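PDB 7OSK: arabinogalactan endo-1,4-beta-galactosidase from Ignisphaera aggregans, which probably hydrolyses internal beta-1,4-galactosidic linkages of galactan and arabinogalactan, through the glycoside hydrolase family 53 catalytic domain that this chain represents. Local coordinates for residues S145-P150 against F196-G201; W96-D101 against K149-A154; E160-V165 against V210-A215; F135-W140 against V186-E191. All coordinates share one frame; numbering follows the deposited sequence.

Contact 1: residues S145-P150 against F196-G201; sequences SKQSKP and FLWPDG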
loop_
_atom_site.group_PDB
_atom_site.type_symbol
_atom_site.label_atom_id
_atom_site.label_comp_id
_atom_site.label_asym_id
_atom_site.label_seq_id
_atom_site.Cartn_x
_atom_site.Cartn_y
_atom_site.Cartn_z
ATOM N N SER A 145 -8.697 0.441 -12.798
ATOM C CA SER A 145 -9.631 1.223 -13.611
ATOM C C SER A 145 -8.917 2.372 -14.326
ATOM O O SER A 145 -9.441 2.937 -15.285
ATOM C CB SER A 145 -10.769 1.768 -12.747
ATOM O OG SER A 145 -10.306 2.763 -11.851
ATOM N N LYS A 146 -7.720 2.712 -13.855
ATOM C CA LYS A 146 -6.913 3.756 -14.481
ATOM C C LYS A 146 -5.429 3.447 -14.315
ATOM O O LYS A 146 -4.951 3.256 -13.202
ATOM C CB LYS A 146 -7.248 5.131 -13.887
ATOM C CG LYS A 146 -7.101 5.228 -12.369
ATOM C CD LYS A 146 -7.945 6.364 -11.804
ATOM C CE LYS A 146 -7.736 6.531 -10.306
ATOM N NZ LYS A 146 -8.318 7.804 -9.781
ATOM N N GLN A 147 -4.718 3.378 -15.436
ATOM C CA GLN A 147 -3.278 3.134 -15.437
ATOM C C GLN A 147 -2.606 4.073 -16.431
ATOM O O GLN A 147 -2.019 3.631 -17.419
ATOM C CB GLN A 147 -2.969 1.676 -15.791
ATOM C CG GLN A 147 -3.427 0.658 -14.753
ATOM C CD GLN A 147 -2.469 0.528 -13.578
ATOM O OE1 GLN A 147 -1.325 0.980 -13.636
ATOM N NE2 GLN A 147 -2.935 -0.096 -12.503
ATOM N N SER A 148 -2.699 5.371 -16.167
ATOM C CA SER A 148 -2.188 6.376 -17.089
ATOM C C SER A 148 -0.670 6.332 -17.196
ATOM O O SER A 148 0.035 6.374 -16.185
ATOM C CB SER A 148 -2.626 7.775 -16.654
ATOM O OG SER A 148 -4.035 7.908 -16.700
ATOM N N LYS A 149 -0.167 6.242 -18.424
ATOM C CA LYS A 149 1.260 6.407 -18.660
ATOM C C LYS A 149 1.640 7.825 -18.260
ATOM O O LYS A 149 0.889 8.758 -18.544
ATOM C CB LYS A 149 1.621 6.148 -20.126
ATOM C CG LYS A 149 1.349 4.729 -20.590
ATOM C CD LYS A 149 1.893 4.468 -21.991
ATOM C CE LYS A 149 1.146 5.251 -23.058
ATOM N NZ LYS A 149 1.634 4.920 -24.426
ATOM N N PRO A 150 2.792 7.998 -17.591
ATOM C CA PRO A 150 3.226 9.353 -17.232
ATOM C C PRO A 150 3.246 10.290 -18.441
ATOM O O PRO A 150 3.368 9.817 -19.572
ATOM C CB PRO A 150 4.635 9.131 -16.672
ATOM C CG PRO A 150 4.603 7.739 -16.138
ATOM C CD PRO A 150 3.701 6.967 -17.054
ATOM N N PHE A 196 -0.692 -2.430 -16.566
ATOM C CA PHE A 196 -0.323 -1.052 -16.251
ATOM C C PHE A 196 0.202 -0.378 -17.509
ATOM O O PHE A 196 0.451 -1.044 -18.511
ATOM C CB PHE A 196 0.725 -0.978 -15.121
ATOM C CG PHE A 196 2.103 -1.505 -15.491
ATOM C CD1 PHE A 196 2.267 -2.570 -16.370
ATOM C CD2 PHE A 196 3.240 -0.932 -14.935
ATOM C CE1 PHE A 196 3.534 -3.043 -16.690
ATOM C CE2 PHE A 196 4.509 -1.403 -15.254
ATOM C CZ PHE A 196 4.654 -2.456 -16.130
ATOM N N LEU A 197 0.360 0.941 -17.453
ATOM C CA LEU A 197 0.858 1.710 -18.589
ATOM C C LEU A 197 -0.007 1.498 -19.831
ATOM O O LEU A 197 0.486 1.065 -20.873
ATOM C CB LEU A 197 2.313 1.334 -18.890
ATOM C CG LEU A 197 3.344 1.749 -17.840
ATOM C CD1 LEU A 197 4.682 1.096 -18.134
ATOM C CD2 LEU A 197 3.482 3.259 -17.804
ATOM N N TRP A 198 -1.297 1.803 -19.715
ATOM C CA TRP A 198 -2.238 1.574 -20.806
ATOM C C TRP A 198 -1.967 2.484 -22.005
ATOM O O TRP A 198 -1.510 3.615 -21.836
ATOM C CB TRP A 198 -3.674 1.788 -20.328
ATOM C CG TRP A 198 -4.140 0.776 -19.332
ATOM C CD1 TRP A 198 -3.556 -0.421 -19.049
ATOM C CD2 TRP A 198 -5.287 0.873 -18.483
ATOM N NE1 TRP A 198 -4.270 -1.080 -18.077
ATOM C CE2 TRP A 198 -5.338 -0.304 -17.712
ATOM C CE3 TRP A 198 -6.278 1.842 -18.300
ATOM C CZ2 TRP A 198 -6.337 -0.539 -16.773
ATOM C CZ3 TRP A 198 -7.269 1.605 -17.368
ATOM C CH2 TRP A 198 -7.291 0.425 -16.616
ATOM N N PRO A 199 -2.254 1.997 -23.225
ATOM C CA PRO A 199 -2.745 0.652 -23.548
ATOM C C PRO A 199 -1.622 -0.360 -23.791
ATOM O O PRO A 199 -1.901 -1.551 -23.915
ATOM C CB PRO A 199 -3.549 0.883 -24.826
ATOM C CG PRO A 199 -2.838 2.000 -25.503
ATOM C CD PRO A 199 -2.245 2.866 -24.417
ATOM N N ASP A 200 -0.376 0.109 -23.845
ATOM C CA ASP A 200 0.757 -0.731 -24.241
ATOM C C ASP A 200 0.986 -1.941 -23.334
ATOM O O ASP A 200 1.505 -2.967 -23.782
ATOM C CB ASP A 200 2.034 0.107 -24.292
ATOM C CG ASP A 200 2.053 1.070 -25.465
ATOM O OD1 ASP A 200 1.024 1.742 -25.700
ATOM O OD2 ASP A 200 3.092 1.148 -26.159
ATOM N N GLY A 201 0.616 -1.812 -22.063
ATOM C CA GLY A 201 0.728 -2.905 -21.112
ATOM C C GLY A 201 -0.623 -3.231 -20.504
ATOM O O GLY A 201 -0.739 -3.455 -19.298
HETATM O O HOH W 1 0.461 2.520 -14.875
HETATM O O HOH W 2 -2.125 6.699 -20.356
#

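Contact 2: residues W96-D101 against K149-A154; sequences WNDPYD and KPKAWA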
loop_
_atom_site.group_PDB
_atom_site.type_symbol
_atom_site.label_atom_id
_atom_site.label_comp_id
_atom_site.label_asym_id
_atom_site.label_seq_id
_atom_site.Cartn_x
_atom_site.Cartn_y
_atom_site.Cartn_z
ATOM N N TRP A 96 4.811 8.426 -7.375
ATOM C CA TRP A 96 4.386 8.888 -8.691
ATOM C C TRP A 96 5.557 9.584 -9.370
ATOM O O TRP A 96 6.371 10.230 -8.710
ATOM C CB TRP A 96 3.188 9.831 -8.576
ATOM C CG TRP A 96 1.940 9.162 -8.072
ATOM C CD1 TRP A 96 1.484 7.918 -8.405
ATOM C CD2 TRP A 96 0.995 9.696 -7.139
ATOM N NE1 TRP A 96 0.313 7.649 -7.740
ATOM C CE2 TRP A 96 -0.009 8.726 -6.958
ATOM C CE3 TRP A 96 0.899 10.902 -6.440
ATOM C CZ2 TRP A 96 -1.093 8.922 -6.106
ATOM C CZ3 TRP A 96 -0.182 11.096 -5.595
ATOM C CH2 TRP A 96 -1.161 10.111 -5.434
ATOM N N ASN A 97 5.647 9.445 -10.689
ATOM C CA ASN A 97 6.780 9.976 -11.434
ATOM C C ASN A 97 6.820 11.498 -11.408
ATOM O O ASN A 97 7.843 12.092 -11.064
ATOM C CB ASN A 97 6.740 9.481 -12.880
ATOM C CG ASN A 97 6.901 7.976 -12.987
ATOM O OD1 ASN A 97 6.487 7.228 -12.101
ATOM N ND2 ASN A 97 7.513 7.524 -14.074
ATOM N N ASP A 98 5.703 12.119 -11.770
ATOM C CA ASP A 98 5.603 13.573 -11.809
ATOM C C ASP A 98 4.174 14.021 -11.514
ATOM O O ASP A 98 3.421 14.341 -12.434
ATOM C CB ASP A 98 6.051 14.104 -13.173
ATOM C CG ASP A 98 5.997 15.616 -13.257
ATOM O OD1 ASP A 98 6.253 16.281 -12.233
ATOM O OD2 ASP A 98 5.698 16.140 -14.349
ATOM N N PRO A 99 3.795 14.040 -10.226
ATOM C CA PRO A 99 2.448 14.441 -9.806
ATOM C C PRO A 99 2.241 15.959 -9.816
ATOM O O PRO A 99 1.646 16.524 -8.898
ATOM C CB PRO A 99 2.350 13.868 -8.387
ATOM C CG PRO A 99 3.746 13.880 -7.889
ATOM C CD PRO A 99 4.612 13.589 -9.084
ATOM N N TYR A 100 2.730 16.603 -10.871
ATOM C CA TYR A 100 2.590 18.042 -11.057
ATOM C C TYR A 100 2.184 18.305 -12.500
ATOM O O TYR A 100 2.445 17.475 -13.366
ATOM C CB TYR A 100 3.899 18.765 -10.732
ATOM C CG TYR A 100 4.500 18.384 -9.399
ATOM C CD1 TYR A 100 5.316 17.268 -9.279
ATOM C CD2 TYR A 100 4.258 19.144 -8.262
ATOM C CE1 TYR A 100 5.868 16.916 -8.067
ATOM C CE2 TYR A 100 4.808 18.800 -7.043
ATOM C CZ TYR A 100 5.612 17.684 -6.952
ATOM O OH TYR A 100 6.162 17.334 -5.742
ATOM N N ASP A 101 1.549 19.443 -12.764
ATOM C CA ASP A 101 1.188 19.800 -14.135
ATOM C C ASP A 101 2.281 20.669 -14.753
ATOM O O ASP A 101 3.311 20.917 -14.125
ATOM C CB ASP A 101 -0.173 20.511 -14.185
ATOM C CG ASP A 101 -0.247 21.725 -13.276
ATOM O OD1 ASP A 101 0.804 22.327 -12.967
ATOM O OD2 ASP A 101 -1.376 22.084 -12.877
ATOM N N LYS A 149 -0.167 6.242 -18.424
ATOM C CA LYS A 149 1.260 6.407 -18.660
ATOM C C LYS A 149 1.640 7.825 -18.260
ATOM O O LYS A 149 0.889 8.758 -18.544
ATOM C CB LYS A 149 1.621 6.148 -20.126
ATOM C CG LYS A 149 1.349 4.729 -20.590
ATOM C CD LYS A 149 1.893 4.468 -21.991
ATOM C CE LYS A 149 1.146 5.251 -23.058
ATOM N NZ LYS A 149 1.634 4.920 -24.426
ATOM N N PRO A 150 2.792 7.998 -17.591
ATOM C CA PRO A 150 3.226 9.353 -17.232
ATOM C C PRO A 150 3.246 10.290 -18.441
ATOM O O PRO A 150 3.368 9.817 -19.572
ATOM C CB PRO A 150 4.635 9.131 -16.672
ATOM C CG PRO A 150 4.603 7.739 -16.138
ATOM C CD PRO A 150 3.701 6.967 -17.054
ATOM N N LYS A 151 3.110 11.591 -18.197
ATOM C CA LYS A 151 2.980 12.578 -19.267
ATOM C C LYS A 151 4.096 12.491 -20.303
ATOM O O LYS A 151 3.861 12.702 -21.493
ATOM C CB LYS A 151 2.949 13.990 -18.680
ATOM C CG LYS A 151 1.665 14.323 -17.936
ATOM C CD LYS A 151 1.736 15.695 -17.285
ATOM C CE LYS A 151 2.315 15.640 -15.881
ATOM N NZ LYS A 151 3.756 15.271 -15.821
ATOM N N ALA A 152 5.305 12.173 -19.849
ATOM C CA ALA A 152 6.467 12.140 -20.730
ATOM C C ALA A 152 6.618 10.791 -21.429
ATOM O O ALA A 152 7.419 10.653 -22.353
ATOM C CB ALA A 152 7.724 12.464 -19.945
ATOM N N TRP A 153 5.847 9.801 -20.984
ATOM C CA TRP A 153 5.886 8.459 -21.568
ATOM C C TRP A 153 4.712 8.228 -22.520
ATOM O O TRP A 153 4.642 7.200 -23.192
ATOM C CB TRP A 153 5.863 7.395 -20.466
ATOM C CG TRP A 153 7.038 7.436 -19.531
ATOM C CD1 TRP A 153 8.030 8.370 -19.497
ATOM C CD2 TRP A 153 7.340 6.494 -18.491
ATOM N NE1 TRP A 153 8.929 8.071 -18.502
ATOM C CE2 TRP A 153 8.530 6.924 -17.870
ATOM C CE3 TRP A 153 6.722 5.329 -18.025
ATOM C CZ2 TRP A 153 9.113 6.233 -16.811
ATOM C CZ3 TRP A 153 7.301 4.646 -16.972
ATOM C CH2 TRP A 153 8.484 5.100 -16.377
ATOM N N ALA A 154 3.802 9.197 -22.574
ATOM C CA ALA A 154 2.529 9.048 -23.274
ATOM C C ALA A 154 2.672 8.674 -24.749
ATOM O O ALA A 154 1.934 7.822 -25.247
ATOM C CB ALA A 154 1.728 10.332 -23.149
#

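Contact 3: residues E160-V165 against V210-A215; sequences ELVEAV and VGLLKA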
loop_
_atom_site.group_PDB
_atom_site.type_symbol
_atom_site.label_atom_id
_atom_site.label_comp_id
_atom_site.label_asym_id
_atom_site.label_seq_id
_atom_site.Cartn_x
_atom_site.Cartn_y
_atom_site.Cartn_z
ATOM N N GLU A 160 10.781 2.336 -26.933
ATOM C CA GLU A 160 11.264 3.476 -26.167
ATOM C C GLU A 160 10.709 3.435 -24.746
ATOM O O GLU A 160 11.359 3.881 -23.801
ATOM C CB GLU A 160 10.875 4.788 -26.852
ATOM C CG GLU A 160 11.443 4.948 -28.257
ATOM C CD GLU A 160 10.926 6.192 -28.963
ATOM O OE1 GLU A 160 10.210 6.989 -28.324
ATOM O OE2 GLU A 160 11.236 6.374 -30.159
ATOM N N LEU A 161 9.507 2.889 -24.602
ATOM C CA LEU A 161 8.862 2.795 -23.298
ATOM C C LEU A 161 9.576 1.781 -22.410
ATOM O O LEU A 161 9.728 1.999 -21.209
ATOM C CB LEU A 161 7.386 2.417 -23.457
ATOM C CG LEU A 161 6.536 2.377 -22.184
ATOM C CD1 LEU A 161 6.524 3.729 -21.481
ATOM C CD2 LEU A 161 5.118 1.934 -22.515
ATOM N N VAL A 162 10.010 0.673 -23.005
ATOM C CA VAL A 162 10.777 -0.332 -22.277
ATOM C C VAL A 162 12.066 0.290 -21.753
ATOM O O VAL A 162 12.486 0.024 -20.627
ATOM C CB VAL A 162 11.121 -1.553 -23.162
ATOM C CG1 VAL A 162 11.996 -2.543 -22.404
ATOM C CG2 VAL A 162 9.854 -2.239 -23.646
ATOM N N GLU A 163 12.689 1.118 -22.585
ATOM C CA GLU A 163 13.908 1.815 -22.201
ATOM C C GLU A 163 13.615 2.834 -21.102
ATOM O O GLU A 163 14.496 3.184 -20.317
ATOM C CB GLU A 163 14.536 2.509 -23.415
ATOM C CG GLU A 163 16.004 2.868 -23.235
ATOM C CD GLU A 163 16.911 1.648 -23.268
ATOM O OE1 GLU A 163 17.090 1.070 -24.362
ATOM O OE2 GLU A 163 17.445 1.267 -22.203
ATOM N N ALA A 164 12.370 3.302 -21.050
ATOM C CA ALA A 164 11.970 4.318 -20.081
ATOM C C ALA A 164 11.742 3.721 -18.696
ATOM O O ALA A 164 12.241 4.248 -17.702
ATOM C CB ALA A 164 10.717 5.037 -20.555
ATOM N N VAL A 165 10.987 2.628 -18.628
ATOM C CA VAL A 165 10.703 1.989 -17.346
ATOM C C VAL A 165 11.984 1.476 -16.698
ATOM O O VAL A 165 12.132 1.531 -15.477
ATOM C CB VAL A 165 9.702 0.819 -17.487
ATOM C CG1 VAL A 165 8.316 1.350 -17.807
ATOM C CG2 VAL A 165 10.161 -0.176 -18.545
ATOM N N VAL A 210 4.281 -8.016 -20.370
ATOM C CA VAL A 210 5.347 -8.770 -19.710
ATOM C C VAL A 210 6.716 -8.156 -19.982
ATOM O O VAL A 210 7.611 -8.215 -19.140
ATOM C CB VAL A 210 5.352 -10.244 -20.165
ATOM C CG1 VAL A 210 6.605 -10.966 -19.674
ATOM C CG2 VAL A 210 4.108 -10.950 -19.658
ATOM N N GLY A 211 6.882 -7.580 -21.165
ATOM C CA GLY A 211 8.123 -6.916 -21.511
ATOM C C GLY A 211 8.386 -5.735 -20.597
ATOM O O GLY A 211 9.504 -5.547 -20.120
ATOM N N LEU A 212 7.350 -4.938 -20.351
ATOM C CA LEU A 212 7.463 -3.780 -19.474
ATOM C C LEU A 212 7.624 -4.211 -18.023
ATOM O O LEU A 212 8.366 -3.593 -17.261
ATOM C CB LEU A 212 6.237 -2.875 -19.619
ATOM C CG LEU A 212 6.102 -2.151 -20.961
ATOM C CD1 LEU A 212 4.768 -1.426 -21.055
ATOM C CD2 LEU A 212 7.250 -1.177 -21.167
ATOM N N LEU A 213 6.925 -5.273 -17.642
ATOM C CA LEU A 213 7.005 -5.782 -16.281
ATOM C C LEU A 213 8.410 -6.314 -16.013
ATOM O O LEU A 213 9.001 -6.034 -14.971
ATOM C CB LEU A 213 5.959 -6.877 -16.055
ATOM C CG LEU A 213 5.271 -6.942 -14.688
ATOM C CD1 LEU A 213 4.612 -5.622 -14.320
ATOM C CD2 LEU A 213 4.237 -8.056 -14.690
ATOM N N LYS A 214 8.945 -7.070 -16.967
ATOM C CA LYS A 214 10.303 -7.597 -16.861
ATOM C C LYS A 214 11.348 -6.485 -16.854
ATOM O O LYS A 214 12.340 -6.562 -16.131
ATOM C CB LYS A 214 10.591 -8.559 -18.015
ATOM C CG LYS A 214 9.970 -9.938 -17.858
ATOM C CD LYS A 214 10.336 -10.837 -19.029
ATOM C CE LYS A 214 9.824 -12.253 -18.829
ATOM N NZ LYS A 214 10.126 -13.122 -19.998
ATOM N N ALA A 215 11.120 -5.458 -17.667
ATOM C CA ALA A 215 12.056 -4.344 -17.798
ATOM C C ALA A 215 12.275 -3.631 -16.468
ATOM O O ALA A 215 13.405 -3.290 -16.112
ATOM C CB ALA A 215 11.555 -3.364 -18.837
#

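Contact 4: residues F135-W140 against V186-E191; sequences FHYSDW and VQIGNE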
loop_
_atom_site.group_PDB
_atom_site.type_symbol
_atom_site.label_atom_id
_atom_site.label_comp_id
_atom_site.label_asym_id
_atom_site.label_seq_id
_atom_site.Cartn_x
_atom_site.Cartn_y
_atom_site.Cartn_z
ATOM N N PHE A 135 5.919 1.734 -6.880
ATOM C CA PHE A 135 5.982 2.531 -8.100
ATOM C C PHE A 135 4.717 2.346 -8.932
ATOM O O PHE A 135 4.553 1.330 -9.605
ATOM C CB PHE A 135 7.209 2.153 -8.936
ATOM C CG PHE A 135 8.519 2.419 -8.251
ATOM C CD1 PHE A 135 8.953 3.716 -8.037
ATOM C CD2 PHE A 135 9.324 1.371 -7.834
ATOM C CE1 PHE A 135 10.157 3.962 -7.414
ATOM C CE2 PHE A 135 10.530 1.614 -7.210
ATOM C CZ PHE A 135 10.948 2.910 -7.001
ATOM N N HIS A 136 3.825 3.329 -8.889
ATOM C CA HIS A 136 2.591 3.269 -9.665
ATOM C C HIS A 136 2.878 3.314 -11.164
ATOM O O HIS A 136 2.044 2.901 -11.969
ATOM C CB HIS A 136 1.653 4.416 -9.277
ATOM C CG HIS A 136 0.971 4.219 -7.959
ATOM N ND1 HIS A 136 -0.356 4.525 -7.753
ATOM C CD2 HIS A 136 1.434 3.743 -6.780
ATOM C CE1 HIS A 136 -0.682 4.244 -6.503
ATOM N NE2 HIS A 136 0.387 3.769 -5.890
ATOM N N TYR A 137 4.067 3.793 -11.526
ATOM C CA TYR A 137 4.425 4.020 -12.923
ATOM C C TYR A 137 3.337 4.848 -13.603
ATOM O O TYR A 137 2.878 4.540 -14.701
ATOM C CB TYR A 137 4.656 2.691 -13.648
ATOM C CG TYR A 137 5.903 1.977 -13.171
ATOM C CD1 TYR A 137 7.166 2.439 -13.524
ATOM C CD2 TYR A 137 5.820 0.853 -12.362
ATOM C CE1 TYR A 137 8.312 1.800 -13.086
ATOM C CE2 TYR A 137 6.962 0.205 -11.920
ATOM C CZ TYR A 137 8.204 0.683 -12.285
ATOM O OH TYR A 137 9.339 0.041 -11.847
ATOM N N SER A 138 2.937 5.907 -12.909
ATOM C CA SER A 138 1.953 6.864 -13.388
ATOM C C SER A 138 2.255 8.191 -12.705
ATOM O O SER A 138 2.964 8.216 -11.700
ATOM C CB SER A 138 0.532 6.393 -13.076
ATOM O OG SER A 138 -0.429 7.352 -13.482
ATOM N N ASP A 139 1.735 9.290 -13.241
ATOM C CA ASP A 139 1.952 10.596 -12.623
ATOM C C ASP A 139 0.984 10.806 -11.466
ATOM O O ASP A 139 1.173 11.702 -10.649
ATOM C CB ASP A 139 1.799 11.727 -13.644
ATOM C CG ASP A 139 3.043 11.922 -14.497
ATOM O OD1 ASP A 139 4.155 11.589 -14.033
ATOM O OD2 ASP A 139 2.912 12.420 -15.634
ATOM N N TRP A 140 -0.056 9.982 -11.395
ATOM C CA TRP A 140 -1.001 10.069 -10.290
ATOM C C TRP A 140 -1.623 8.701 -10.004
ATOM O O TRP A 140 -1.026 7.677 -10.330
ATOM C CB TRP A 140 -2.078 11.113 -10.601
ATOM C CG TRP A 140 -2.565 11.883 -9.396
ATOM C CD1 TRP A 140 -1.827 12.279 -8.315
ATOM C CD2 TRP A 140 -3.901 12.343 -9.157
ATOM N NE1 TRP A 140 -2.621 12.956 -7.420
ATOM C CE2 TRP A 140 -3.898 13.008 -7.914
ATOM C CE3 TRP A 140 -5.099 12.256 -9.871
ATOM C CZ2 TRP A 140 -5.046 13.581 -7.370
ATOM C CZ3 TRP A 140 -6.238 12.823 -9.329
ATOM C CH2 TRP A 140 -6.203 13.477 -8.092
ATOM N N VAL A 186 10.098 -3.976 -3.464
ATOM C CA VAL A 186 9.591 -3.106 -4.515
ATOM C C VAL A 186 8.330 -3.710 -5.121
ATOM O O VAL A 186 8.238 -4.919 -5.325
ATOM C CB VAL A 186 10.650 -2.870 -5.612
ATOM C CG1 VAL A 186 10.037 -2.171 -6.830
ATOM C CG2 VAL A 186 11.803 -2.052 -5.050
ATOM N N GLN A 187 7.363 -2.845 -5.399
ATOM C CA GLN A 187 6.078 -3.261 -5.942
ATOM C C GLN A 187 5.903 -2.735 -7.363
ATOM O O GLN A 187 5.644 -1.553 -7.580
ATOM C CB GLN A 187 4.955 -2.779 -5.019
ATOM C CG GLN A 187 3.570 -2.765 -5.635
ATOM C CD GLN A 187 2.450 -2.546 -4.621
ATOM O OE1 GLN A 187 1.317 -2.259 -5.003
ATOM N NE2 GLN A 187 2.757 -2.685 -3.331
ATOM N N ILE A 188 6.053 -3.638 -8.327
ATOM C CA ILE A 188 6.037 -3.277 -9.739
ATOM C C ILE A 188 4.615 -2.947 -10.188
ATOM O O ILE A 188 3.863 -3.825 -10.612
ATOM C CB ILE A 188 6.600 -4.416 -10.630
ATOM C CG1 ILE A 188 7.921 -4.957 -10.072
ATOM C CG2 ILE A 188 6.784 -3.935 -12.065
ATOM C CD1 ILE A 188 9.042 -3.937 -10.002
ATOM N N GLY A 189 4.252 -1.672 -10.092
ATOM C CA GLY A 189 2.911 -1.234 -10.434
ATOM C C GLY A 189 1.972 -1.395 -9.256
ATOM O O GLY A 189 2.275 -2.139 -8.323
ATOM N N ASN A 190 0.835 -0.701 -9.293
ATOM C CA ASN A 190 -0.156 -0.802 -8.222
ATOM C C ASN A 190 -1.453 -1.423 -8.716
ATOM O O ASN A 190 -2.134 -0.858 -9.574
ATOM C CB ASN A 190 -0.450 0.568 -7.609
ATOM C CG ASN A 190 -1.221 0.464 -6.303
ATOM O OD1 ASN A 190 -0.681 0.020 -5.291
ATOM N ND2 ASN A 190 -2.487 0.869 -6.321
ATOM N N GLU A 191 -1.791 -2.577 -8.148
ATOM C CA GLU A 191 -2.984 -3.321 -8.531
ATOM C C GLU A 191 -3.042 -3.486 -10.049
ATOM O O GLU A 191 -3.923 -2.945 -10.720
ATOM C CB GLU A 191 -4.238 -2.620 -8.006
ATOM C CG GLU A 191 -4.281 -2.521 -6.490
ATOM C CD GLU A 191 -5.528 -1.831 -5.974
ATOM O OE1 GLU A 191 -6.414 -1.503 -6.787
ATOM O OE2 GLU A 191 -5.623 -1.621 -4.748
HETATM O O HOH W 3 0.631 0.944 -11.542
#

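Contact 1: residues S145-P150 against F196-G201
Trp198 and Gln147 are joined by the strongest direct bond here: Trp198 N donates to Gln147 O at 3.0 Å, with an N-H...O angle of 159°. A water adds a second link, accepting from Leu197 N and lying 2.7 Å from Gln147 OE1. The ionic pair is weaker: Lys149 NZ stands 3.5 Å from Asp200 OD1, and the amine has a stronger partner in Ala154 O. Next comes the indole. Gln147 CB sits over its face in a CH-pi contact, 3.6 Å from the centroid of the Trp198 five-membered ring and only 8° off the normal. Ser145 O approaches the ring edge at Trp198 CZ3. Asn194 O accepts from Trp198 NE1, while Gln147 NE2 donates to Asn190 O, so both partners of the CH-pi contact have their polar ends tied outside it. The methylenes of Lys149 run past Trp198 O, with the chain bent where chi3 (-68°) places CE. Farther out, Leu197 CD2 packs on Pro150 CD at 3.8 Å. Two irregular loops, one after barrel strand 130-135 and one after strand 185-188, are thus joined mainly by a backbone bond, a water and a CH-pi contact, with a long, weak salt bridge adding to them.

Contact 2: residues W96-D101 against K149-A154
Asn97 and Asp98 meet Pro150, Lys151 and Trp153 where two beta-alpha loops of the TIM barrel touch, those following the neighbouring strands 90-95 and 130-135. The ionic part is the salt bridge from Lys151 NZ to Asp98 OD2, 2.6 Å long. The amine reaches the oxygen from above the carboxylate, 36° out of its plane. Two bends in the lysine chain bring it there: chi3 (-89°) turns CE, which lies beside Tyr100 O, and the chain bends again at chi4 to place NZ. Asp139 is a second salt-bridge partner of the same amine, so Lys151 stands between two carboxylates, which would be expected to favour its charged form. The other half of the contact is flat against upright. Trp153 is fixed from behind by Leu161, Ala164 and Val165 of helix 158-178, and its backbone N donates to Pro150 O at 2.9 Å, closing the turn. One face of its indole receives both Pro150 CG and the Asn97 amide. The amide plane stands 82° from the ring plane, with ND2 directed at the six-membered ring: Asn97 ND2 lies 3.4 Å from Trp153 CZ2, above the rim of the ring and not over its centre.

Contact 3: residues E160-V165 against V210-A215
Leu212 and Ala215 of helix 206-223 pack against Leu161, Val162 and Val165 of helix 158-178, two consecutive helices of the outer layer of the TIM barrel. Their short segments run nearly parallel, 26° apart with a crossing angle of -26°, and the axes approach to 8.8 Å, consistent with an alanine, Ala215, facing the partner helix.

The tight part lies on the buried side. Leu212 reaches across with both methyls. Leu212 CD1 touches Leu161 CD2 at 3.7 Å, the two side chains crossing at about a right angle. Leu212 CD2 lies among three residues spaced i, i+1 and i+4 on the partner helix: Leu161 CG is 3.8 Å away, Val162 CG2 3.7 Å, and Val165 CG2 4.0 Å. Behind this cluster, Trp153 and Leu197 from the loops press on Val165, while Leu213 turns away from the helix pair toward Phe196.

Toward solvent the packing thins. Val162 is partly exposed, and nearby Gly211 has no side chain to add. Glu163, one residue on, is exposed and points away from the interface. Val162 nevertheless serves two partners, because chi1 (176°) sets CG1 anti to the backbone N and brings that methyl to Ala215, while CG2 serves Leu212. The contact is purely apolar. Back on the buried side, its closest approach is made by Val165, which brings CG2, the branch between its backbone N and carbonyl carbon, to the alanine methyl: Val165 CG2 to Ala215 CB is 3.5 Å.

Contact 4: residues F135-W140 against V186-E191
The imidazole of His136 and the amide of Asn190 stack in parallel, their planes 3° apart. Asn190 CB is centred over the ring in a CH-pi contact, 3.7 Å from the His136 centroid and 7° off the normal. Chi1 of Asn190 (-167°) sets CG anti to the backbone N, over the NE2 and CE1 side of the ring. Alongside, Phe135 presents its ring edge to Val186, CD2 to CG1 at 3.7 Å, and the edge of Tyr137 faces Gly189 N. The backbones hold only weakly: Gly189 N donates to Phe135 O at 3.1 Å, and Phe135 N to Gln187 O at 3.4 Å. A water spans His136 O and Asn190 N. In the second shell, Asn190 ND2 donates to Ala142 O, Tyr137 OH is hydrogen-bonded to Thr169 OG1, and the Trp96 ring meets His136 edge to face. Gly189 has backbone angles that call for glycine. The Asn190-Glu191 pair just beyond strand 185-188 matches the Asn-Glu signature at the fourth strand of clan GH-A hydrolases; Glu191 is thus probably the acid/base. Outside, Phe135 and Val186 rest on helix 158-178, Ile188 on helix 206-223, and strand 228-234 flanks strand 185-188 in the barrel.

All four contacts occupy one sector of the eight-stranded barrel, around strands 90-95, 130-135 and 185-188 and their following loops and helices. Contact 4 lies at the strand ends, about 10 Å from the chain centre; contacts 1 and 2 lie among the loops at 19 and 20 Å, and contact 3 on the outer helices at 23 Å. Centre separations run from about 10 Å (contacts 1 and 4) to 16 Å (2 and 3). Contacts 1 and 2 share Lys149 and Pro150. Contact 2 closes before contact 3 opens, whereas contacts 1, 3 and 4 interleave. Three successive beta-alpha units thus meet from strand ends out to helices, with Asn190 and Glu191 at the inner end of this packing.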